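Local coordinates for protein FAD-binding oxidoreductase (Gulosibacter chungangensis, PDB 7PBG) that oxidises 4-alkylphenols such as 4-ethylphenol, dehydrogenating the side chain to give 4-vinylphenol with a covalently bound FAD, at residues I148-L153 against H372-G377. Residues are numbered along the deposited sequence; the frame is centred on the assembly and turned at random.
With FAD (flavin-adenine dinucleotide), chain C.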
ATOM      1  N   ILE A 148       3.818  12.356  14.859  1.00 19.07           N
ATOM      2  CA  ILE A 148       3.146  12.519  13.552  1.00 20.79           C
ATOM      3  C   ILE A 148       4.209  12.707  12.454  1.00 20.14           C
ATOM      4  O   ILE A 148       5.404  12.837  12.730  1.00 17.98           O
ATOM      5  CB  ILE A 148       2.143  13.656  13.573  1.00 21.99           C
ATOM      6  CG1 ILE A 148       2.825  15.019  13.663  1.00 22.43           C
ATOM      7  CG2 ILE A 148       1.145  13.476  14.710  1.00 22.72           C
ATOM      8  CD1 ILE A 148       1.975  16.134  13.105  1.00 23.47           C
ATOM      9  N   ASP A 149       3.738  12.733  11.219  1.00 17.98           N
ATOM     10  CA  ASP A 149       4.589  12.901  10.017  1.00 18.97           C
ATOM     11  C   ASP A 149       4.015  14.072   9.234  1.00 17.41           C
ATOM     12  O   ASP A 149       3.101  13.893   8.393  1.00 18.30           O
ATOM     13  CB  ASP A 149       4.670  11.658   9.129  1.00 17.27           C
ATOM     14  CG  ASP A 149       5.680  11.835   8.018  1.00 19.24           C
ATOM     15  OD1 ASP A 149       6.807  11.353   8.179  1.00 19.96           O
ATOM     16  OD2 ASP A 149       5.319  12.465   7.012  1.00 20.24           O
ATOM     17  N   PRO A 150       4.411  15.319   9.568  1.00 17.59           N
ATOM     18  CA  PRO A 150       3.865  16.470   8.859  1.00 17.20           C
ATOM     19  C   PRO A 150       4.519  16.687   7.490  1.00 17.88           C
ATOM     20  O   PRO A 150       5.712  16.510   7.265  1.00 17.02           O
ATOM     21  CB  PRO A 150       4.166  17.659   9.784  1.00 17.54           C
ATOM     22  CG  PRO A 150       5.419  17.227  10.562  1.00 19.14           C
ATOM     23  CD  PRO A 150       5.357  15.711  10.648  1.00 16.37           C
ATOM     24  N   ALA A 151       3.718  17.198   6.556  1.00 17.94           N
ATOM     25  CA  ALA A 151       4.220  17.918   5.372  1.00 19.98           C
ATOM     26  C   ALA A 151       4.843  19.242   5.838  1.00 20.57           C
ATOM     27  O   ALA A 151       4.912  19.531   7.093  1.00 20.54           O
ATOM     28  CB  ALA A 151       3.051  18.132   4.422  1.00 20.07           C
ATOM     29  N   GLU A 152       5.298  20.059   4.894  1.00 21.38           N
ATOM     30  CA  GLU A 152       6.118  21.259   5.173  1.00 24.09           C
ATOM     31  C   GLU A 152       5.288  22.323   5.877  1.00 21.66           C
ATOM     32  O   GLU A 152       5.876  23.064   6.680  1.00 23.28           O
ATOM     33  CB  GLU A 152       6.765  21.794   3.899  1.00 24.64           C
ATOM     34  CG  GLU A 152       7.987  20.980   3.537  1.00 31.19           C
ATOM     35  CD  GLU A 152       9.114  21.632   2.763  1.00 37.31           C
ATOM     36  OE1 GLU A 152       9.216  22.887   2.725  1.00 44.51           O
ATOM     37  OE2 GLU A 152       9.938  20.871   2.265  1.00 36.90           O
ATOM     38  N   LEU A 153       3.981  22.374   5.644  1.00 20.31           N
ATOM     39  CA  LEU A 153       3.167  23.464   6.233  1.00 19.93           C
ATOM     40  C   LEU A 153       2.179  22.899   7.259  1.00 19.30           C
ATOM     41  O   LEU A 153       1.421  21.983   6.935  1.00 20.03           O
ATOM     42  CB  LEU A 153       2.484  24.192   5.074  1.00 21.22           C
ATOM     43  CG  LEU A 153       3.454  24.833   4.092  1.00 23.10           C
ATOM     44  CD1 LEU A 153       2.705  25.340   2.847  1.00 25.42           C
ATOM     45  CD2 LEU A 153       4.201  25.958   4.751  1.00 23.68           C
ATOM     46  N   HIS A 372      14.837  19.735  11.215  1.00 18.19           N
ATOM     47  CA  HIS A 372      14.889  18.887  12.409  1.00 20.29           C
ATOM     48  C   HIS A 372      13.479  18.780  12.991  1.00 21.45           C
ATOM     49  O   HIS A 372      13.089  17.699  13.424  1.00 21.39           O
ATOM     50  CB  HIS A 372      15.885  19.470  13.385  1.00 20.12           C
ATOM     51  CG  HIS A 372      15.933  18.713  14.667  1.00 22.16           C
ATOM     52  ND1 HIS A 372      16.370  17.433  14.719  1.00 18.20           N
ATOM     53  CD2 HIS A 372      15.614  19.082  15.929  1.00 21.80           C
ATOM     54  CE1 HIS A 372      16.348  17.029  15.972  1.00 23.01           C
ATOM     55  NE2 HIS A 372      15.880  18.026  16.744  1.00 22.94           N
ATOM     56  N   GLU A 373      12.751  19.886  13.047  1.00 19.85           N
ATOM     57  CA  GLU A 373      11.372  19.885  13.553  1.00 20.16           C
ATOM     58  C   GLU A 373      10.517  18.941  12.695  1.00 19.44           C
ATOM     59  O   GLU A 373       9.896  17.981  13.261  1.00 17.73           O
ATOM     60  CB  GLU A 373      10.836  21.301  13.605  1.00 19.28           C
ATOM     61  CG  GLU A 373      11.251  22.033  14.853  1.00 22.67           C
ATOM     62  CD  GLU A 373      10.702  23.438  14.947  1.00 27.36           C
ATOM     63  OE1 GLU A 373      10.116  23.925  13.940  1.00 25.76           O
ATOM     64  OE2 GLU A 373      10.950  24.087  15.996  1.00 29.66           O
ATOM     65  N   LEU A 374      10.503  19.160  11.378  1.00 18.91           N
ATOM     66  CA  LEU A 374       9.617  18.328  10.520  1.00 20.07           C
ATOM     67  C   LEU A 374      10.003  16.861  10.694  1.00 18.73           C
ATOM     68  O   LEU A 374       9.100  16.010  10.725  1.00 18.39           O
ATOM     69  CB  LEU A 374       9.729  18.731   9.050  1.00 17.95           C
ATOM     70  CG  LEU A 374       9.258  20.141   8.737  1.00 21.39           C
ATOM     71  CD1 LEU A 374       9.392  20.420   7.278  1.00 20.54           C
ATOM     72  CD2 LEU A 374       7.824  20.413   9.184  1.00 19.79           C
ATOM     73  N   ASN A 375      11.298  16.576  10.728  1.00 17.65           N
ATOM     74  CA  ASN A 375      11.821  15.182  10.710  1.00 18.19           C
ATOM     75  C   ASN A 375      11.583  14.503  12.057  1.00 18.85           C
ATOM     76  O   ASN A 375      11.733  13.272  12.124  1.00 18.88           O
ATOM     77  CB  ASN A 375      13.301  15.066  10.345  1.00 18.34           C
ATOM     78  CG  ASN A 375      13.563  15.616   8.977  1.00 19.88           C
ATOM     79  OD1 ASN A 375      12.610  16.007   8.271  1.00 17.88           O
ATOM     80  ND2 ASN A 375      14.831  15.614   8.605  1.00 22.38           N
ATOM     81  N   THR A 376      11.297  15.286  13.095  1.00 19.02           N
ATOM     82  CA  THR A 376      11.029  14.728  14.439  1.00 20.27           C
ATOM     83  C   THR A 376       9.545  14.836  14.795  1.00 18.22           C
ATOM     84  O   THR A 376       9.206  14.644  15.961  1.00 21.61           O
ATOM     85  CB  THR A 376      11.920  15.359  15.514  1.00 21.41           C
ATOM     86  OG1 THR A 376      11.701  16.767  15.607  1.00 18.97           O
ATOM     87  CG2 THR A 376      13.386  15.053  15.299  1.00 22.65           C
ATOM     88  N   GLY A 377       8.696  15.184  13.829  1.00 16.61           N
ATOM     89  CA  GLY A 377       7.252  15.166  14.004  1.00 18.00           C
ATOM     90  C   GLY A 377       6.702  16.463  14.568  1.00 18.23           C
ATOM     91  O   GLY A 377       5.538  16.461  14.961  1.00 20.22           O
TER
HETATM   92  PA  FAD C 601      -7.011  19.399   0.726  1.00 17.83           P
HETATM   93  O1A FAD C 601      -6.893  20.621  -0.127  1.00 19.12           O
HETATM   94  O2A FAD C 601      -8.080  19.362   1.789  1.00 18.25           O
HETATM   95  O5B FAD C 601      -7.236  18.170  -0.222  1.00 16.85           O
HETATM   96  C5B FAD C 601      -6.479  17.989  -1.411  1.00 16.90           C
HETATM   97  C4B FAD C 601      -7.331  17.208  -2.382  1.00 18.48           C
HETATM   98  O4B FAD C 601      -7.607  15.874  -1.863  1.00 18.57           O
HETATM   99  C3B FAD C 601      -8.724  17.787  -2.674  1.00 18.55           C
HETATM  100  O3B FAD C 601      -8.664  18.813  -3.661  1.00 20.59           O
HETATM  101  C2B FAD C 601      -9.528  16.534  -3.055  1.00 17.53           C
HETATM  102  O2B FAD C 601      -9.268  16.206  -4.408  1.00 19.38           O
HETATM  103  C1B FAD C 601      -8.956  15.501  -2.090  1.00 18.00           C
HETATM  104  N9A FAD C 601      -9.626  15.430  -0.818  1.00 19.11           N
HETATM  105  C8A FAD C 601      -9.213  16.014   0.338  1.00 18.78           C
HETATM  106  N7A FAD C 601     -10.011  15.756   1.332  1.00 19.27           N
HETATM  107  C5A FAD C 601     -11.035  15.016   0.791  1.00 17.77           C
HETATM  108  C6A FAD C 601     -12.155  14.405   1.363  1.00 18.35           C
HETATM  109  N6A FAD C 601     -12.486  14.544   2.654  1.00 18.32           N
HETATM  110  N1A FAD C 601     -12.970  13.717   0.533  1.00 20.84           N
HETATM  111  C2A FAD C 601     -12.620  13.591  -0.773  1.00 20.42           C
HETATM  112  N3A FAD C 601     -11.570  14.094  -1.410  1.00 20.79           N
HETATM  113  C4A FAD C 601     -10.808  14.807  -0.555  1.00 18.14           C
HETATM  114  N1  FAD C 601       2.713  18.672  -0.117  1.00 17.95           N
HETATM  115  C2  FAD C 601       3.210  17.560   0.395  1.00 15.61           C
HETATM  116  O2  FAD C 601       2.575  16.476   0.325  1.00 16.24           O
HETATM  117  N3  FAD C 601       4.365  17.558   1.086  1.00 17.11           N
HETATM  118  C4  FAD C 601       5.142  18.673   1.226  1.00 19.16           C
HETATM  119  O4  FAD C 601       6.165  18.629   1.936  1.00 23.78           O
HETATM  120  C4X FAD C 601       4.687  19.852   0.665  1.00 20.22           C
HETATM  121  N5  FAD C 601       5.438  20.913   0.785  1.00 21.11           N
HETATM  122  C5X FAD C 601       4.954  22.073   0.229  1.00 19.81           C
HETATM  123  C6  FAD C 601       5.730  23.232   0.366  1.00 20.38           C
HETATM  124  C7  FAD C 601       5.300  24.456  -0.110  1.00 19.88           C
HETATM  125  C7M FAD C 601       6.168  25.682   0.079  1.00 20.17           C
HETATM  126  C8  FAD C 601       4.038  24.526  -0.738  1.00 19.02           C
HETATM  127  C8M FAD C 601       3.528  25.831  -1.271  1.00 21.45           C
HETATM  128  C9  FAD C 601       3.281  23.386  -0.909  1.00 19.25           C
HETATM  129  C9A FAD C 601       3.702  22.135  -0.421  1.00 17.27           C
HETATM  130  N10 FAD C 601       2.936  20.977  -0.523  1.00 19.66           N
HETATM  131  C10 FAD C 601       3.402  19.794   0.031  1.00 18.36           C
HETATM  132  C1' FAD C 601       1.574  20.984  -1.118  1.00 17.57           C
HETATM  133  C2' FAD C 601       0.462  21.263  -0.094  1.00 19.28           C
HETATM  134  O2' FAD C 601       0.840  22.353   0.813  1.00 21.73           O
HETATM  135  C3' FAD C 601       0.097  20.076   0.821  1.00 18.67           C
HETATM  136  O3' FAD C 601       0.033  18.887   0.072  1.00 18.55           O
HETATM  137  C4' FAD C 601      -1.210  20.225   1.611  1.00 18.94           C
HETATM  138  O4' FAD C 601      -1.175  19.392   2.780  1.00 22.16           O
HETATM  139  C5' FAD C 601      -2.402  19.876   0.762  1.00 16.78           C
HETATM  140  O5' FAD C 601      -3.565  20.624   1.143  1.00 19.89           O
HETATM  141  P   FAD C 601      -4.608  20.058   2.210  1.00 19.61           P
HETATM  142  O1P FAD C 601      -5.394  21.214   2.752  1.00 19.52           O
HETATM  143  O2P FAD C 601      -3.821  19.224   3.169  1.00 19.17           O
HETATM  144  O3P FAD C 601      -5.564  19.101   1.356  1.00 18.08           O
HETATM  145  O   HOH W   1       4.949  14.428  16.453  1.00 22.27           O
HETATM  146  O   HOH W   2       7.660  15.022   8.329  1.00 21.16           O
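Leu-374 reaches from the last turn of a helix to the loop Ile-148 to Leu-153. With CG anti to its carbonyl carbon (chi1 -64°), the side chain meets the loop through both methyls. Leu-374 CD2 lies 4.2 Å from Pro-150 CG, and Leu-374 CD1 lies 4.0 Å from Glu-152 CG. The carbonyl oxygen Ala-151 O sits beside the first methyl, 3.7 Å from Leu-374 CD2. Pro-150 CG and CD lie by Leu-374 O, with Pro-150 CD 3.9 Å from Gly-377 CA.

No direct hydrogen bond joins the segments; two waters do. One accepts from Ile-148 N and donates to Gly-377 O. The other donates to Pro-150 O and Leu-374 O.

Gly-377 is the C' residue of a Schellman motif. Its positive phi (88°) suits glycine. Gly-377 CA sits 3.2 Å from Ile-148 O.

On the flavin side, Ala-151 CB is 3.6 Å from FAD N3, and Glu-152 N gives a weak hydrogen bond to FAD O4. The Glu-152 carboxylate is held by Ser-383 and a salt bridge to Arg-371.

The buried contact joins the FAD-binding domain to the C-terminal domain. The loop follows strand 146-147 and precedes helix 158-163, with helix 132-142 packing on Ile-148, Pro-150 and Ala-151; 372-377 holds the C-terminal end of helix 363-375 and the turn after it.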